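Local coordinates for protein CbsA (Xanthomonas oryzae pv. oryzae, PDB 5XYH) that probably hydrolyses 1,4-beta-glucosidic bonds of cellulose as an exoglucanase that releases cellobiose, a cell-wall degrading activity of the rice bacterial blight pathogen, at residues Phe230-Ala235 / Phe293-Gly298; Ala340-Pro345 / Tyr357-Gly362. All coordinates share one frame; numbering follows the deposited sequence.

Interaction 1 of 2, residues Phe230-Ala235 / Phe293-Gly298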
ATOM      1  N   PHE A 230      10.971   0.732   5.042  1.00 11.00           N
ATOM      2  CA  PHE A 230      10.115   1.349   4.044  1.00 11.30           C
ATOM      3  C   PHE A 230       9.167   0.300   3.485  1.00 11.59           C
ATOM      4  O   PHE A 230       9.434  -0.899   3.580  1.00 11.64           O
ATOM      5  CB  PHE A 230      10.950   1.953   2.916  1.00 11.57           C
ATOM      6  CG  PHE A 230      11.921   2.998   3.384  1.00 11.40           C
ATOM      7  CD1 PHE A 230      13.195   2.650   3.800  1.00 13.08           C
ATOM      8  CD2 PHE A 230      11.558   4.330   3.395  1.00 11.53           C
ATOM      9  CE1 PHE A 230      14.093   3.610   4.230  1.00 12.62           C
ATOM     10  CE2 PHE A 230      12.437   5.299   3.823  1.00 12.79           C
ATOM     11  CZ  PHE A 230      13.718   4.936   4.237  1.00 12.81           C
ATOM     12  N   ILE A 231       8.056   0.747   2.886  1.00 11.00           N
ATOM     13  CA  ILE A 231       7.151  -0.162   2.186  1.00 11.05           C
ATOM     14  C   ILE A 231       6.787   0.429   0.832  1.00 10.94           C
ATOM     15  O   ILE A 231       6.480   1.619   0.728  1.00 11.00           O
ATOM     16  CB  ILE A 231       5.867  -0.478   2.999  1.00 10.77           C
ATOM     17  CG1 ILE A 231       4.934  -1.368   2.175  1.00 10.01           C
ATOM     18  CG2 ILE A 231       5.138   0.789   3.460  1.00 11.16           C
ATOM     19  CD1 ILE A 231       3.727  -1.906   2.931  1.00 10.49           C
ATOM     20  N   THR A 232       6.801  -0.410  -0.201  1.00 11.08           N
ATOM     21  CA  THR A 232       6.375  -0.037  -1.543  1.00 11.48           C
ATOM     22  C   THR A 232       5.105  -0.799  -1.930  1.00 11.66           C
ATOM     23  O   THR A 232       4.756  -1.821  -1.326  1.00 11.39           O
ATOM     24  CB  THR A 232       7.474  -0.320  -2.575  1.00 12.02           C
ATOM     25  OG1 THR A 232       7.510  -1.725  -2.873  1.00 11.51           O
ATOM     26  CG2 THR A 232       8.847   0.136  -2.056  1.00 11.76           C
ATOM     27  N   ASN A 233       4.406  -0.273  -2.938  1.00 11.79           N
ATOM     28  CA  ASN A 233       3.257  -0.905  -3.594  1.00 11.11           C
ATOM     29  C   ASN A 233       1.992  -0.909  -2.748  1.00 11.83           C
ATOM     30  O   ASN A 233       1.022  -1.591  -3.129  1.00  9.82           O
ATOM     31  CB  ASN A 233       3.548  -2.346  -4.035  1.00 11.67           C
ATOM     32  CG  ASN A 233       2.885  -2.687  -5.370  1.00 12.03           C
ATOM     33  OD1 ASN A 233       2.813  -1.842  -6.264  1.00 11.99           O
ATOM     34  ND2 ASN A 233       2.429  -3.934  -5.517  1.00 11.16           N
ATOM     35  N   THR A 234       1.953  -0.155  -1.644  1.00 11.48           N
ATOM     36  CA  THR A 234       0.781  -0.143  -0.775  1.00 11.27           C
ATOM     37  C   THR A 234      -0.467   0.177  -1.579  1.00 11.45           C
ATOM     38  O   THR A 234      -0.552   1.234  -2.213  1.00 10.52           O
ATOM     39  CB  THR A 234       0.948   0.882   0.346  1.00 11.52           C
ATOM     40  OG1 THR A 234       2.117   0.572   1.125  1.00 10.75           O
ATOM     41  CG2 THR A 234      -0.270   0.834   1.261  1.00 11.81           C
ATOM     42  N   ALA A 235      -1.417  -0.754  -1.572  1.00 10.94           N
ATOM     43  CA  ALA A 235      -2.693  -0.609  -2.261  1.00 11.04           C
ATOM     44  C   ALA A 235      -2.539  -0.475  -3.772  1.00 11.74           C
ATOM     45  O   ALA A 235      -3.505  -0.107  -4.457  1.00 11.40           O
ATOM     46  CB  ALA A 235      -3.485   0.589  -1.708  1.00 11.56           C
ATOM     47  N   PHE A 293      12.722  -3.543   3.695  1.00 13.09           N
ATOM     48  CA  PHE A 293      11.616  -3.104   2.854  1.00 12.88           C
ATOM     49  C   PHE A 293      10.469  -4.101   2.918  1.00 12.92           C
ATOM     50  O   PHE A 293      10.683  -5.317   2.853  1.00 13.40           O
ATOM     51  CB  PHE A 293      12.069  -2.913   1.402  1.00 12.55           C
ATOM     52  CG  PHE A 293      12.810  -1.623   1.167  1.00 13.07           C
ATOM     53  CD1 PHE A 293      14.092  -1.452   1.658  1.00 13.72           C
ATOM     54  CD2 PHE A 293      12.225  -0.587   0.455  1.00 12.61           C
ATOM     55  CE1 PHE A 293      14.791  -0.256   1.452  1.00 13.73           C
ATOM     56  CE2 PHE A 293      12.913   0.605   0.244  1.00 12.75           C
ATOM     57  CZ  PHE A 293      14.204   0.766   0.744  1.00 13.27           C
ATOM     58  N   LEU A 294       9.249  -3.577   3.057  1.00 11.63           N
ATOM     59  CA  LEU A 294       8.043  -4.351   2.812  1.00 11.77           C
ATOM     60  C   LEU A 294       7.567  -4.083   1.385  1.00 11.86           C
ATOM     61  O   LEU A 294       7.790  -2.999   0.831  1.00 10.92           O
ATOM     62  CB  LEU A 294       6.935  -3.996   3.811  1.00 11.06           C
ATOM     63  CG  LEU A 294       7.325  -3.975   5.291  1.00 12.29           C
ATOM     64  CD1 LEU A 294       6.137  -3.663   6.183  1.00 11.83           C
ATOM     65  CD2 LEU A 294       7.970  -5.317   5.686  1.00 12.48           C
ATOM     66  N   ILE A 295       6.932  -5.090   0.785  1.00 11.70           N
ATOM     67  CA  ILE A 295       6.214  -4.928  -0.475  1.00 11.17           C
ATOM     68  C   ILE A 295       4.794  -5.443  -0.276  1.00 11.52           C
ATOM     69  O   ILE A 295       4.593  -6.550   0.234  1.00 11.93           O
ATOM     70  CB  ILE A 295       6.907  -5.653  -1.642  1.00 11.96           C
ATOM     71  CG1 ILE A 295       8.321  -5.072  -1.839  1.00 12.44           C
ATOM     72  CG2 ILE A 295       6.061  -5.516  -2.918  1.00 11.91           C
ATOM     73  CD1 ILE A 295       9.213  -5.845  -2.822  1.00 13.67           C
ATOM     74  N   ASP A 296       3.814  -4.619  -0.638  1.00 11.11           N
ATOM     75  CA  ASP A 296       2.409  -5.022  -0.601  1.00 11.44           C
ATOM     76  C   ASP A 296       2.128  -5.898  -1.816  1.00 11.86           C
ATOM     77  O   ASP A 296       2.140  -5.412  -2.952  1.00 11.60           O
ATOM     78  CB  ASP A 296       1.510  -3.790  -0.603  1.00 10.94           C
ATOM     79  CG  ASP A 296       0.027  -4.125  -0.414  1.00 12.08           C
ATOM     80  OD1 ASP A 296      -0.370  -5.318  -0.527  1.00 11.91           O
ATOM     81  OD2 ASP A 296      -0.737  -3.171  -0.138  1.00 12.20           O
ATOM     82  N   THR A 297       1.879  -7.190  -1.584  1.00 11.39           N
ATOM     83  CA  THR A 297       1.651  -8.140  -2.665  1.00 11.89           C
ATOM     84  C   THR A 297       0.213  -8.640  -2.698  1.00 11.93           C
ATOM     85  O   THR A 297      -0.061  -9.701  -3.266  1.00 11.13           O
ATOM     86  CB  THR A 297       2.613  -9.324  -2.543  1.00 11.40           C
ATOM     87  OG1 THR A 297       2.399  -9.985  -1.284  1.00 12.14           O
ATOM     88  CG2 THR A 297       4.069  -8.842  -2.632  1.00 11.68           C
ATOM     89  N   GLY A 298      -0.717  -7.896  -2.098  1.00 10.89           N
ATOM     90  CA  GLY A 298      -2.084  -8.367  -2.023  1.00 11.98           C
ATOM     91  C   GLY A 298      -2.801  -8.431  -3.358  1.00 11.75           C
ATOM     92  O   GLY A 298      -3.712  -9.246  -3.533  1.00 11.81           O
TER

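Interaction 2 of 2, residues Ala340-Pro345 / Tyr357-Gly362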
ATOM      1  N   ALA A 340      -6.376  -7.689 -12.650  1.00 13.15           N
ATOM      2  CA  ALA A 340      -5.415  -7.886 -11.576  1.00 13.31           C
ATOM      3  C   ALA A 340      -5.718  -9.167 -10.810  1.00 12.69           C
ATOM      4  O   ALA A 340      -6.862  -9.622 -10.746  1.00 12.16           O
ATOM      5  CB  ALA A 340      -5.434  -6.696 -10.616  1.00 13.95           C
ATOM      6  N   GLY A 341      -4.667  -9.753 -10.230  1.00 12.30           N
ATOM      7  CA  GLY A 341      -4.820 -10.910  -9.382  1.00 12.07           C
ATOM      8  C   GLY A 341      -4.065 -10.769  -8.074  1.00 12.11           C
ATOM      9  O   GLY A 341      -3.156  -9.950  -7.930  1.00 11.50           O
ATOM     10  N   ILE A 342      -4.473 -11.591  -7.102  1.00 11.79           N
ATOM     11  CA  ILE A 342      -3.750 -11.671  -5.833  1.00 11.68           C
ATOM     12  C   ILE A 342      -2.305 -12.074  -6.086  1.00 13.00           C
ATOM     13  O   ILE A 342      -2.015 -12.898  -6.962  1.00 13.19           O
ATOM     14  CB  ILE A 342      -4.443 -12.668  -4.892  1.00 12.84           C
ATOM     15  CG1 ILE A 342      -5.811 -12.111  -4.469  1.00 12.46           C
ATOM     16  CG2 ILE A 342      -3.553 -12.984  -3.684  1.00 13.29           C
ATOM     17  CD1 ILE A 342      -6.530 -12.919  -3.430  1.00 13.98           C
ATOM     18  N   GLY A 343      -1.379 -11.469  -5.347  1.00 11.85           N
ATOM     19  CA  GLY A 343       0.035 -11.794  -5.498  1.00 12.55           C
ATOM     20  C   GLY A 343       0.533 -12.754  -4.435  1.00 12.95           C
ATOM     21  O   GLY A 343      -0.218 -13.591  -3.917  1.00 13.20           O
ATOM     22  N   MET A 344       1.812 -12.637  -4.107  1.00 13.17           N
ATOM     23  CA  MET A 344       2.402 -13.524  -3.110  1.00 13.74           C
ATOM     24  C   MET A 344       1.636 -13.418  -1.792  1.00 13.41           C
ATOM     25  O   MET A 344       1.331 -12.300  -1.339  1.00 12.55           O
ATOM     26  CB  MET A 344       3.880 -13.187  -2.864  1.00 13.82           C
ATOM     27  CG  MET A 344       4.867 -13.693  -3.920  1.00 15.81           C
ATOM     28  SD  MET A 344       4.986 -15.507  -4.019  1.00 16.09           S
ATOM     29  CE  MET A 344       5.615 -15.932  -2.387  1.00 18.73           C
ATOM     30  N   PRO A 345       1.316 -14.539  -1.153  1.00 14.69           N
ATOM     31  CA  PRO A 345       0.761 -14.507   0.210  1.00 14.22           C
ATOM     32  C   PRO A 345       1.720 -13.817   1.165  1.00 13.73           C
ATOM     33  O   PRO A 345       2.926 -13.737   0.894  1.00 13.68           O
ATOM     34  CB  PRO A 345       0.612 -15.997   0.567  1.00 15.53           C
ATOM     35  CG  PRO A 345       0.677 -16.729  -0.746  1.00 16.85           C
ATOM     36  CD  PRO A 345       1.579 -15.909  -1.619  1.00 15.38           C
ATOM     37  N   TYR A 357       6.797  -9.835   2.583  1.00 13.26           N
ATOM     38  CA  TYR A 357       5.666  -9.517   1.713  1.00 13.45           C
ATOM     39  C   TYR A 357       4.433  -9.426   2.601  1.00 13.06           C
ATOM     40  O   TYR A 357       4.220 -10.298   3.445  1.00 12.98           O
ATOM     41  CB  TYR A 357       5.451 -10.575   0.629  1.00 12.74           C
ATOM     42  CG  TYR A 357       6.630 -10.812  -0.299  1.00 13.26           C
ATOM     43  CD1 TYR A 357       7.437  -9.767  -0.731  1.00 14.30           C
ATOM     44  CD2 TYR A 357       6.925 -12.088  -0.748  1.00 14.99           C
ATOM     45  CE1 TYR A 357       8.525  -9.992  -1.580  1.00 14.20           C
ATOM     46  CE2 TYR A 357       7.996 -12.328  -1.592  1.00 15.34           C
ATOM     47  CZ  TYR A 357       8.790 -11.280  -2.005  1.00 16.14           C
ATOM     48  OH  TYR A 357       9.848 -11.530  -2.840  1.00 15.98           O
ATOM     49  N   VAL A 358       3.639  -8.360   2.438  1.00 12.55           N
ATOM     50  CA  VAL A 358       2.469  -8.132   3.279  1.00 12.11           C
ATOM     51  C   VAL A 358       1.270  -7.887   2.367  1.00 12.37           C
ATOM     52  O   VAL A 358       1.409  -7.488   1.210  1.00 10.95           O
ATOM     53  CB  VAL A 358       2.645  -6.944   4.258  1.00 12.12           C
ATOM     54  CG1 VAL A 358       3.859  -7.148   5.185  1.00 13.36           C
ATOM     55  CG2 VAL A 358       2.751  -5.626   3.495  1.00 11.63           C
ATOM     56  N   TRP A 359       0.080  -8.154   2.895  1.00 11.70           N
ATOM     57  CA  TRP A 359      -1.145  -7.742   2.213  1.00 11.35           C
ATOM     58  C   TRP A 359      -1.554  -6.435   2.875  1.00 12.72           C
ATOM     59  O   TRP A 359      -2.313  -6.414   3.849  1.00 13.22           O
ATOM     60  CB  TRP A 359      -2.227  -8.812   2.302  1.00 12.38           C
ATOM     61  CG  TRP A 359      -1.980  -9.946   1.375  1.00 11.95           C
ATOM     62  CD1 TRP A 359      -0.856 -10.165   0.625  1.00 11.87           C
ATOM     63  CD2 TRP A 359      -2.884 -11.007   1.061  1.00 12.45           C
ATOM     64  NE1 TRP A 359      -1.005 -11.298  -0.121  1.00 12.82           N
ATOM     65  CE2 TRP A 359      -2.237 -11.845   0.134  1.00 12.95           C
ATOM     66  CE3 TRP A 359      -4.176 -11.340   1.486  1.00 13.67           C
ATOM     67  CZ2 TRP A 359      -2.842 -12.996  -0.389  1.00 13.07           C
ATOM     68  CZ3 TRP A 359      -4.777 -12.490   0.971  1.00 13.64           C
ATOM     69  CH2 TRP A 359      -4.111 -13.300   0.046  1.00 14.30           C
ATOM     70  N   GLY A 360      -0.985  -5.340   2.366  1.00 12.29           N
ATOM     71  CA  GLY A 360      -1.302  -4.026   2.901  1.00 12.10           C
ATOM     72  C   GLY A 360      -2.759  -3.673   2.715  1.00 13.38           C
ATOM     73  O   GLY A 360      -3.427  -3.218   3.642  1.00 13.63           O
ATOM     74  N   LYS A 361      -3.275  -3.880   1.516  1.00 12.87           N
ATOM     75  CA  LYS A 361      -4.696  -3.732   1.263  1.00 13.18           C
ATOM     76  C   LYS A 361      -5.262  -5.098   0.914  1.00 13.66           C
ATOM     77  O   LYS A 361      -4.864  -5.695  -0.094  1.00 13.64           O
ATOM     78  CB  LYS A 361      -4.959  -2.733   0.139  1.00 12.92           C
ATOM     79  CG  LYS A 361      -6.427  -2.682  -0.262  1.00 14.84           C
ATOM     80  CD  LYS A 361      -6.948  -1.261  -0.279  1.00 15.16           C
ATOM     81  CE  LYS A 361      -8.393  -1.233  -0.790  1.00 15.62           C
ATOM     82  NZ  LYS A 361      -8.917   0.154  -0.759  1.00 16.68           N
ATOM     83  N   GLY A 362      -6.187  -5.584   1.738  1.00 14.58           N
ATOM     84  CA  GLY A 362      -6.835  -6.864   1.492  1.00 14.37           C
ATOM     85  C   GLY A 362      -7.637  -6.888   0.207  1.00 13.45           C
ATOM     86  O   GLY A 362      -8.524  -6.049   0.005  1.00 14.07           O
TER

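Interaction 1 of 2, residues Phe230-Ala235 / Phe293-Gly298
Two neighbouring parallel strands of the family 6 glycoside hydrolase barrel meet here, F230 beside F293, I231 beside L294 and T232 beside I295, and the loops that follow them stay joined. The ladder runs from L294 N to F230 O (2.7 Å), from T232 N to L294 O and from D296 N to T232 O, supplemented by CA-H...O contacts. On one face of the sheet F230 and F293 lie side by side. Their rings are near parallel but slid so far that they barely overlap; instead F230 CB sits over the F293 ring, 4.0 Å from its centroid, a CH-pi contact. F282 of helix 271-284 stacks on F230, while F293 packs on L278 and Y279 of the same helix, so both aromatics suit this buried layer between sheet and helix. Farther along the same face, T232 holds OG1 between its backbone N and carbonyl carbon (chi1 78°). This hydroxyl packs on I295 CG1 at 3.6 Å and bonds to E271. On the other face I231 CG1 lies 3.7 Å from L294 CB.

Beyond the strands the side chains take over the bonding. N233, in a left-handed backbone conformation, sends ND2 to D296 O (3.0 Å), nearly in line with that C=O and close to its own amide plane. D296 holds CG anti to the backbone N (chi1 -174°), and its CB packs against N233 O; OD2 accepts A235 N at 2.9 Å from above the carboxylate plane, while OD1 accepts G298 N, making an Asx turn. One carboxylate thereby ties together the loops leaving both strands. Such ordered loops at the C-terminal ends of parallel strands are characteristic of β/α-barrels, where this end carries the active site.

Interaction 2 of 2, residues Ala340-Pro345 / Tyr357-Gly362
W359 points the N-H edge of its indole at the backbone of M344: NE1 donates to M344 O over 2.8 Å, with an N-H...O angle of 158°. The acceptor lies in the ring plane, so the N-H is aimed well, although it approaches the carbonyl from a position tilted out of that peptide's plane. Next to this bond P345 CA rests 3.7 Å from NE1. At the six-membered end of the same indole, I342 crosses W359 at about a right angle. Its CG2 branch, anti to the backbone N, does the touching, 3.4 Å from CZ2, while V42 of helix 33-42 packs against both side chains. The indole also meets Y45 edge to face.

M344 and Y357 form a second, looser pair. The methionine crosses the tyrosine obliquely, with CB 3.9 Å from CD2 and CG near both CD2 and CE2. Beyond these two atoms the flexible thioether chain bends at chi2 and chi3, and the side chain also packs on P423.

A tryptophan suits this junction because it offers a broad apolar surface and one directed donor. M344 O probably also accepts from T297 OG1, which would give this loop carbonyl two donors; one directional bond amid van der Waals packing thus joins the 340-345 loop to the end of strand 354-358.

How the interactions relate
Interaction 1 is core sheet, a backbone ladder flanked by buried side chains and extended by polar side-chain bonds in the loops, whereas interaction 2 lies farther out and joins an irregular loop to the end of a strand by side-chain contacts and a single hydrogen bond. Strands 292-296 and 354-358 are neighbours, so both contacts reach the same sheet, interaction 1 within it and interaction 2 where a loop packs at the end of a strand. They meet directly at T297: T297 N is 2.8 Å from V358 O, a probable hydrogen bond that continues the strand pairing. G298 CA packs on W359 CD1, placing the indole against the loop that D296 shapes.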